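Local coordinates for protein superoxide dismutase (Acidilobus saccharovorans, PDB 4FFK) that catalyses the dismutation of superoxide to molecular oxygen and hydrogen peroxide at a mononuclear iron centre, at residues W96-P101 / L174-V179; D125-L130 / S198-I203; I186-R189 / K194-D197. All blocks are in the same frame, centred on the assembly; numbering follows the deposited sequence.

Contact 1. Residues W96-P101 / L174-V179; sequences WLNMAP and LLAVDV. With FE (Fe (III) ion), chain B.
A classic beta bulge in strand 172-178, where Leu174 and Leu175 both face Leu146 of the adjoining strand, is gripped by the side-chain amide of Asn98, near the C-terminal end of helix 75-97. The amide works in both directions. Its OD1 accepts the backbone N of Ala176 at 2.8 Å, with that N lying above the carbonyl plane of the amide, 37° out of it. Its ND2 gives a bond to the backbone O of Leu174 at 3.1 Å, arriving in the plane of that carbonyl on a lone pair. A further bond from ND2 to Asp207 OD2 engages the amide from helix 205-216, which should fix its rotation. Asn98 CG lies anti to its own carbonyl carbon (chi1 -74°), which carries the amide toward the strand, and Leu175 CD1 packs against Asn98 CG at 3.6 Å. Two residues past Ala176 the same strand supplies Asp178, whose OD2 binds the iron at 1.9 Å; His43, His92, His182 and a water, its O 2.0 Å from the iron, complete the coordination. The join between alpha-hairpin and C-terminal domains, with ligands drawn from both, is typical of the iron/manganese superoxide dismutase fold.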
# COMPACT_ATOMS: atom_id res chain seq x y z
N TRP A 96 1.10 -18.22 -16.28
CA TRP A 96 1.41 -19.01 -17.51
C TRP A 96 0.75 -20.35 -17.51
O TRP A 96 0.31 -20.81 -18.58
CB TRP A 96 2.90 -19.24 -17.66
CG TRP A 96 3.73 -18.04 -17.45
CD1 TRP A 96 4.76 -17.92 -16.57
CD2 TRP A 96 3.65 -16.82 -18.16
NE1 TRP A 96 5.35 -16.71 -16.72
CE2 TRP A 96 4.68 -15.98 -17.65
CE3 TRP A 96 2.80 -16.32 -19.15
CZ2 TRP A 96 4.88 -14.68 -18.11
CZ3 TRP A 96 3.01 -15.03 -19.62
CH2 TRP A 96 4.04 -14.23 -19.08
N LEU A 97 0.74 -21.00 -16.35
CA LEU A 97 0.20 -22.36 -16.19
C LEU A 97 -1.30 -22.37 -16.41
O LEU A 97 -1.90 -23.37 -16.90
CB LEU A 97 0.55 -22.93 -14.82
CG LEU A 97 2.04 -23.27 -14.62
CD1 LEU A 97 2.26 -23.57 -13.13
CD2 LEU A 97 2.48 -24.51 -15.53
N ASN A 98 -1.92 -21.26 -16.11
CA ASN A 98 -3.34 -21.13 -16.21
C ASN A 98 -3.84 -20.93 -17.65
O ASN A 98 -5.01 -20.82 -17.86
CB ASN A 98 -3.80 -19.87 -15.46
CG ASN A 98 -3.77 -20.02 -13.95
OD1 ASN A 98 -3.69 -19.00 -13.24
ND2 ASN A 98 -3.90 -21.25 -13.43
N MET A 99 -2.93 -20.76 -18.59
CA MET A 99 -3.27 -20.57 -19.97
C MET A 99 -2.84 -21.77 -20.83
O MET A 99 -1.97 -22.60 -20.45
CB MET A 99 -2.68 -19.29 -20.48
CG MET A 99 -3.35 -18.08 -19.78
SD MET A 99 -2.77 -16.56 -20.41
CE MET A 99 -1.00 -16.54 -19.97
N ALA A 100 -3.50 -21.89 -21.97
CA ALA A 100 -3.24 -22.99 -22.89
C ALA A 100 -3.56 -22.46 -24.27
O ALA A 100 -4.46 -21.62 -24.41
CB ALA A 100 -4.11 -24.23 -22.54
N PRO A 101 -2.84 -22.96 -25.29
CA PRO A 101 -3.04 -22.56 -26.69
C PRO A 101 -4.50 -22.25 -27.00
O PRO A 101 -5.42 -22.96 -26.48
CB PRO A 101 -2.59 -23.80 -27.44
CG PRO A 101 -1.44 -24.27 -26.64
CD PRO A 101 -1.88 -24.08 -25.20
N LEU A 174 -5.85 -20.24 -7.43
CA LEU A 174 -6.04 -21.30 -8.41
C LEU A 174 -5.82 -20.78 -9.80
O LEU A 174 -5.28 -21.51 -10.67
CB LEU A 174 -7.46 -21.84 -8.32
CG LEU A 174 -7.84 -22.25 -6.90
CD1 LEU A 174 -9.29 -22.72 -6.80
CD2 LEU A 174 -6.89 -23.30 -6.43
N LEU A 175 -6.27 -19.55 -10.03
CA LEU A 175 -6.30 -19.00 -11.36
C LEU A 175 -6.02 -17.53 -11.18
O LEU A 175 -6.50 -16.94 -10.25
CB LEU A 175 -7.73 -19.16 -11.91
CG LEU A 175 -8.06 -18.37 -13.17
CD1 LEU A 175 -7.19 -18.85 -14.37
CD2 LEU A 175 -9.55 -18.55 -13.41
N ALA A 176 -5.22 -16.96 -12.05
CA ALA A 176 -4.82 -15.58 -11.85
C ALA A 176 -4.73 -14.95 -13.20
O ALA A 176 -4.24 -15.58 -14.16
CB ALA A 176 -3.47 -15.54 -11.11
N VAL A 177 -5.17 -13.72 -13.30
CA VAL A 177 -4.94 -12.96 -14.51
C VAL A 177 -4.13 -11.72 -14.10
O VAL A 177 -4.49 -11.03 -13.18
CB VAL A 177 -6.26 -12.57 -15.22
CG1 VAL A 177 -7.23 -11.86 -14.28
CG2 VAL A 177 -5.97 -11.73 -16.45
N ASP A 178 -3.05 -11.52 -14.80
CA ASP A 178 -2.22 -10.31 -14.64
C ASP A 178 -2.83 -9.15 -15.34
O ASP A 178 -3.16 -9.20 -16.56
CB ASP A 178 -0.91 -10.66 -15.33
CG ASP A 178 0.18 -9.68 -15.08
OD1 ASP A 178 0.02 -8.73 -14.33
OD2 ASP A 178 1.25 -9.96 -15.61
N VAL A 179 -3.00 -8.06 -14.60
CA VAL A 179 -3.39 -6.79 -15.21
C VAL A 179 -2.41 -5.65 -14.95
O VAL A 179 -2.75 -4.47 -15.05
CB VAL A 179 -4.80 -6.37 -14.82
CG1 VAL A 179 -5.79 -7.36 -15.33
CG2 VAL A 179 -4.95 -6.29 -13.23
FE FE B . 3.11 -9.53 -15.43
O HOH W 1 2.74 -8.56 -13.66

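Contact 2. Residues D125-L130 / S198-I203; sequences DKFKKL and SWWDLI
Lys128 and Phe127 of helix 124-136 meet the indole of Trp200 from two directions, one over a face and the other at an edge. The tight part is buried. Phe127 CE2 abuts the rim of the indole in its plane, 3.6 Å from Trp200 CH2, and the two rings stand with their planes at 90° in an oblique aromatic pair. Beside it, the backbone O of Lys128 comes within 3.4 Å of Trp200 CZ2, bringing the helix backbone itself against the benzene ring. The lysine side chain, with CG anti to the backbone N (chi1 174°) and extended beyond it, runs across the indole face in the opposite sense to the tryptophan. Its CG makes a CH-pi contact 3.7 Å from the centroid of the Trp200 six-membered ring.

Lys128 itself is partly exposed, and its end makes the looser contact: NZ forms an off-centre cation-pi interaction, 4.3 Å from the centroid of the Trp200 five-membered ring. Asp201 OD1, 5.6 Å from Lys128 NZ, may add a weak long-range attraction. Trp199 covers the opposite face of the Trp200 indole with CZ3. The contact thus joins helix 124-136 to the residues at and after Trp199, and Phe127 and Trp199 carry it to the outermost strands of the chain's sheet, 155-161 and 172-178 respectively.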
# COMPACT_ATOMS: atom_id res chain seq x y z
N ASP A 125 -21.23 -17.81 -15.59
CA ASP A 125 -21.39 -16.45 -16.12
C ASP A 125 -21.35 -15.37 -15.04
O ASP A 125 -20.77 -14.30 -15.24
CB ASP A 125 -22.66 -16.34 -17.01
CG ASP A 125 -22.49 -17.05 -18.36
OD1 ASP A 125 -21.35 -17.20 -18.85
OD2 ASP A 125 -23.51 -17.50 -18.94
N LYS A 126 -21.96 -15.64 -13.89
CA LYS A 126 -21.90 -14.71 -12.77
C LYS A 126 -20.46 -14.62 -12.24
O LYS A 126 -19.99 -13.53 -11.97
CB LYS A 126 -22.87 -15.08 -11.66
CG LYS A 126 -24.33 -14.79 -11.96
CD LYS A 126 -25.20 -15.59 -10.99
CE LYS A 126 -26.67 -15.30 -11.20
NZ LYS A 126 -27.14 -14.37 -10.15
N PHE A 127 -19.78 -15.75 -12.15
CA PHE A 127 -18.37 -15.76 -11.74
C PHE A 127 -17.55 -14.98 -12.76
O PHE A 127 -16.83 -14.03 -12.42
CB PHE A 127 -17.84 -17.14 -11.66
CG PHE A 127 -16.33 -17.19 -11.70
CD1 PHE A 127 -15.57 -16.75 -10.59
CD2 PHE A 127 -15.66 -17.62 -12.84
CE1 PHE A 127 -14.15 -16.81 -10.65
CE2 PHE A 127 -14.28 -17.69 -12.90
CZ PHE A 127 -13.51 -17.26 -11.79
N LYS A 128 -17.67 -15.38 -14.02
CA LYS A 128 -16.95 -14.70 -15.10
C LYS A 128 -17.12 -13.17 -15.07
O LYS A 128 -16.14 -12.39 -15.25
CB LYS A 128 -17.33 -15.29 -16.45
CG LYS A 128 -16.72 -14.52 -17.59
CD LYS A 128 -17.04 -15.16 -18.92
CE LYS A 128 -16.54 -14.27 -20.07
NZ LYS A 128 -16.34 -15.12 -21.28
N LYS A 129 -18.35 -12.73 -14.89
CA LYS A 129 -18.61 -11.32 -14.76
C LYS A 129 -17.94 -10.69 -13.56
O LYS A 129 -17.39 -9.61 -13.65
CB LYS A 129 -20.08 -11.11 -14.63
CG LYS A 129 -20.53 -9.72 -14.21
CD LYS A 129 -20.30 -8.75 -15.29
CE LYS A 129 -20.79 -7.38 -14.82
NZ LYS A 129 -19.88 -6.33 -15.38
N LEU A 130 -18.01 -11.35 -12.42
CA LEU A 130 -17.47 -10.71 -11.23
C LEU A 130 -15.95 -10.80 -11.33
O LEU A 130 -15.28 -9.85 -11.01
CB LEU A 130 -17.92 -11.44 -9.99
CG LEU A 130 -17.48 -10.96 -8.60
CD1 LEU A 130 -17.89 -9.51 -8.34
CD2 LEU A 130 -18.05 -11.93 -7.52
N SER A 198 -10.82 -11.40 -23.48
CA SER A 198 -10.28 -12.43 -24.36
C SER A 198 -9.49 -13.48 -23.61
O SER A 198 -9.40 -14.63 -24.01
CB SER A 198 -9.37 -11.83 -25.45
OG SER A 198 -9.82 -10.59 -25.92
N TRP A 199 -8.89 -13.06 -22.50
CA TRP A 199 -8.07 -13.97 -21.73
C TRP A 199 -8.86 -15.20 -21.31
O TRP A 199 -8.32 -16.29 -21.25
CB TRP A 199 -7.48 -13.20 -20.53
CG TRP A 199 -6.91 -14.09 -19.45
CD1 TRP A 199 -5.63 -14.62 -19.38
CD2 TRP A 199 -7.58 -14.50 -18.27
NE1 TRP A 199 -5.51 -15.37 -18.24
CE2 TRP A 199 -6.68 -15.30 -17.54
CE3 TRP A 199 -8.87 -14.30 -17.77
CZ2 TRP A 199 -7.03 -15.91 -16.29
CZ3 TRP A 199 -9.22 -14.92 -16.56
CH2 TRP A 199 -8.28 -15.71 -15.82
N TRP A 200 -10.17 -15.05 -21.11
CA TRP A 200 -11.06 -16.19 -20.86
C TRP A 200 -10.86 -17.35 -21.79
O TRP A 200 -10.96 -18.52 -21.37
CB TRP A 200 -12.53 -15.77 -20.83
CG TRP A 200 -12.83 -14.89 -19.63
CD1 TRP A 200 -12.83 -13.56 -19.61
CD2 TRP A 200 -13.02 -15.32 -18.28
NE1 TRP A 200 -13.10 -13.09 -18.34
CE2 TRP A 200 -13.18 -14.16 -17.50
CE3 TRP A 200 -13.02 -16.56 -17.65
CZ2 TRP A 200 -13.39 -14.21 -16.13
CZ3 TRP A 200 -13.26 -16.61 -16.28
CH2 TRP A 200 -13.43 -15.45 -15.55
N ASP A 201 -10.55 -17.04 -23.05
CA ASP A 201 -10.39 -18.09 -24.08
C ASP A 201 -9.08 -18.84 -24.01
O ASP A 201 -8.86 -19.79 -24.78
CB ASP A 201 -10.53 -17.48 -25.47
CG ASP A 201 -11.90 -16.87 -25.66
OD1 ASP A 201 -12.84 -17.38 -25.04
OD2 ASP A 201 -12.04 -15.87 -26.39
N LEU A 202 -8.19 -18.39 -23.12
CA LEU A 202 -6.91 -19.05 -22.96
C LEU A 202 -6.87 -19.92 -21.73
O LEU A 202 -5.91 -20.66 -21.53
CB LEU A 202 -5.82 -17.99 -22.85
CG LEU A 202 -5.54 -17.19 -24.11
CD1 LEU A 202 -4.34 -16.36 -23.88
CD2 LEU A 202 -5.27 -18.19 -25.26
N ILE A 203 -7.89 -19.82 -20.89
CA ILE A 203 -7.78 -20.51 -19.59
C ILE A 203 -7.64 -22.00 -19.78
O ILE A 203 -8.47 -22.64 -20.45
CB ILE A 203 -8.93 -20.16 -18.63
CG1 ILE A 203 -8.83 -18.69 -18.26
CG2 ILE A 203 -8.80 -20.96 -17.32
CD1 ILE A 203 -10.11 -18.10 -17.79

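Contact 3. Residues I186-R189 / K194-D197; sequences IDYR and KYVD
Lys194, the first residue of segment 194-197, runs its extended aliphatic chain across the CD2-CE2 side of the Tyr188 ring, the two side chains at about a right angle. Its CG lies 3.7 Å from Tyr188 CD2, CD sits at the ring edge in plane, and CE continues to Tyr188 CE2 at 3.8 Å. Tyr195 comes next and approaches over a face: its CB makes a CH-pi contact 3.8 Å from the centroid of the Tyr188 ring, 19° off the normal and displaced toward the rim. With CG anti to the backbone N (chi1 158°), the Tyr195 ring leads away from this contact, yet its CD1 remains 3.9 Å from Tyr188 CE1. The two phenol rings form an oblique pair with planes at 57°. Farther along, Val196 packs on helix 124-136, and Asp197 forms a salt bridge with Lys136 of that helix.

Tyr188 OH is hydrogen-bonded to Ile34 O, whereas Tyr195 OH is hydrogen-bonded to Asp178 O and Tyr95 OH. The chemistry between the two short helices is therefore aliphatic carbon against aromatic ring, while the hydroxyls tie the tyrosines to other parts of the fold.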
# COMPACT_ATOMS: atom_id res chain seq x y z
N ILE A 186 1.05 -4.37 -25.23
CA ILE A 186 1.56 -4.51 -26.60
C ILE A 186 0.39 -4.85 -27.51
O ILE A 186 0.33 -4.39 -28.66
CB ILE A 186 2.57 -5.62 -26.70
CG1 ILE A 186 3.86 -5.24 -25.93
CG2 ILE A 186 2.91 -5.95 -28.25
CD1 ILE A 186 4.64 -6.50 -25.56
N ASP A 187 -0.53 -5.65 -26.98
CA ASP A 187 -1.61 -6.25 -27.77
C ASP A 187 -2.91 -5.44 -27.72
O ASP A 187 -3.76 -5.52 -28.67
CB ASP A 187 -1.83 -7.68 -27.34
CG ASP A 187 -0.57 -8.50 -27.45
OD1 ASP A 187 -0.30 -9.35 -26.61
OD2 ASP A 187 0.17 -8.25 -28.41
N TYR A 188 -3.10 -4.69 -26.64
CA TYR A 188 -4.38 -4.04 -26.35
C TYR A 188 -4.24 -2.61 -25.96
O TYR A 188 -5.23 -1.92 -25.72
CB TYR A 188 -5.11 -4.76 -25.20
CG TYR A 188 -5.43 -6.15 -25.55
CD1 TYR A 188 -4.55 -7.16 -25.25
CD2 TYR A 188 -6.61 -6.47 -26.27
CE1 TYR A 188 -4.81 -8.49 -25.59
CE2 TYR A 188 -6.88 -7.74 -26.60
CZ TYR A 188 -6.01 -8.76 -26.29
OH TYR A 188 -6.29 -10.03 -26.70
N ARG A 189 -3.00 -2.15 -25.88
CA ARG A 189 -2.74 -0.85 -25.36
C ARG A 189 -3.48 -0.69 -24.01
O ARG A 189 -3.43 -1.61 -23.19
CB ARG A 189 -3.13 0.24 -26.37
CG ARG A 189 -2.25 0.12 -27.61
CD ARG A 189 -0.84 0.62 -27.25
NE ARG A 189 0.02 0.77 -28.42
CZ ARG A 189 0.75 -0.21 -28.91
NH1 ARG A 189 0.73 -1.42 -28.32
NH2 ARG A 189 1.50 -0.01 -30.00
N LYS A 194 -10.61 -5.43 -22.75
CA LYS A 194 -10.73 -6.25 -23.92
C LYS A 194 -9.72 -7.37 -23.76
O LYS A 194 -9.98 -8.51 -24.08
CB LYS A 194 -10.42 -5.42 -25.17
CG LYS A 194 -10.35 -6.30 -26.40
CD LYS A 194 -10.08 -5.41 -27.62
CE LYS A 194 -9.66 -6.28 -28.79
NZ LYS A 194 -9.65 -5.49 -30.09
N TYR A 195 -8.57 -7.06 -23.15
CA TYR A 195 -7.68 -8.15 -22.75
C TYR A 195 -8.26 -9.18 -21.79
O TYR A 195 -8.19 -10.41 -22.04
CB TYR A 195 -6.40 -7.52 -22.20
CG TYR A 195 -5.60 -8.39 -21.30
CD1 TYR A 195 -4.82 -9.45 -21.79
CD2 TYR A 195 -5.60 -8.13 -19.92
CE1 TYR A 195 -4.06 -10.21 -20.95
CE2 TYR A 195 -4.86 -8.93 -19.07
CZ TYR A 195 -4.11 -9.93 -19.55
OH TYR A 195 -3.37 -10.67 -18.67
N VAL A 196 -8.84 -8.72 -20.70
CA VAL A 196 -9.38 -9.66 -19.71
C VAL A 196 -10.49 -10.51 -20.38
O VAL A 196 -10.56 -11.72 -20.22
CB VAL A 196 -9.94 -8.85 -18.55
CG1 VAL A 196 -10.70 -9.78 -17.64
CG2 VAL A 196 -8.70 -8.18 -17.81
N ASP A 197 -11.32 -9.83 -21.15
CA ASP A 197 -12.44 -10.51 -21.88
C ASP A 197 -11.92 -11.63 -22.75
O ASP A 197 -12.48 -12.73 -22.73
CB ASP A 197 -13.20 -9.49 -22.73
CG ASP A 197 -14.10 -8.62 -21.93
OD1 ASP A 197 -14.29 -8.87 -20.71
OD2 ASP A 197 -14.66 -7.66 -22.50

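Overall arrangement
Contact 1 supplies one iron ligand, Asp178, and the other two contacts join it from helix 192-199 and the residues just beyond. Contact 3, its centre about 14 Å from that of contact 1, reaches the strand through Tyr195 OH, which is hydrogen-bonded to Asp178 O at 2.6 Å. The side chain of Tyr195 is about 7 Å from the bound iron at its nearest atom, a second-shell residue through its bond to the backbone of a ligand. Contact 2 lies about 11 Å from contact 1, centre to centre. There Trp199 CZ2 packs 3.6 Å from Val177 CB, and Ala100 N makes a probable hydrogen bond of 2.7 Å to Leu202 O. Contacts 2 and 3 share helix 192-199, with centres about 14 Å apart.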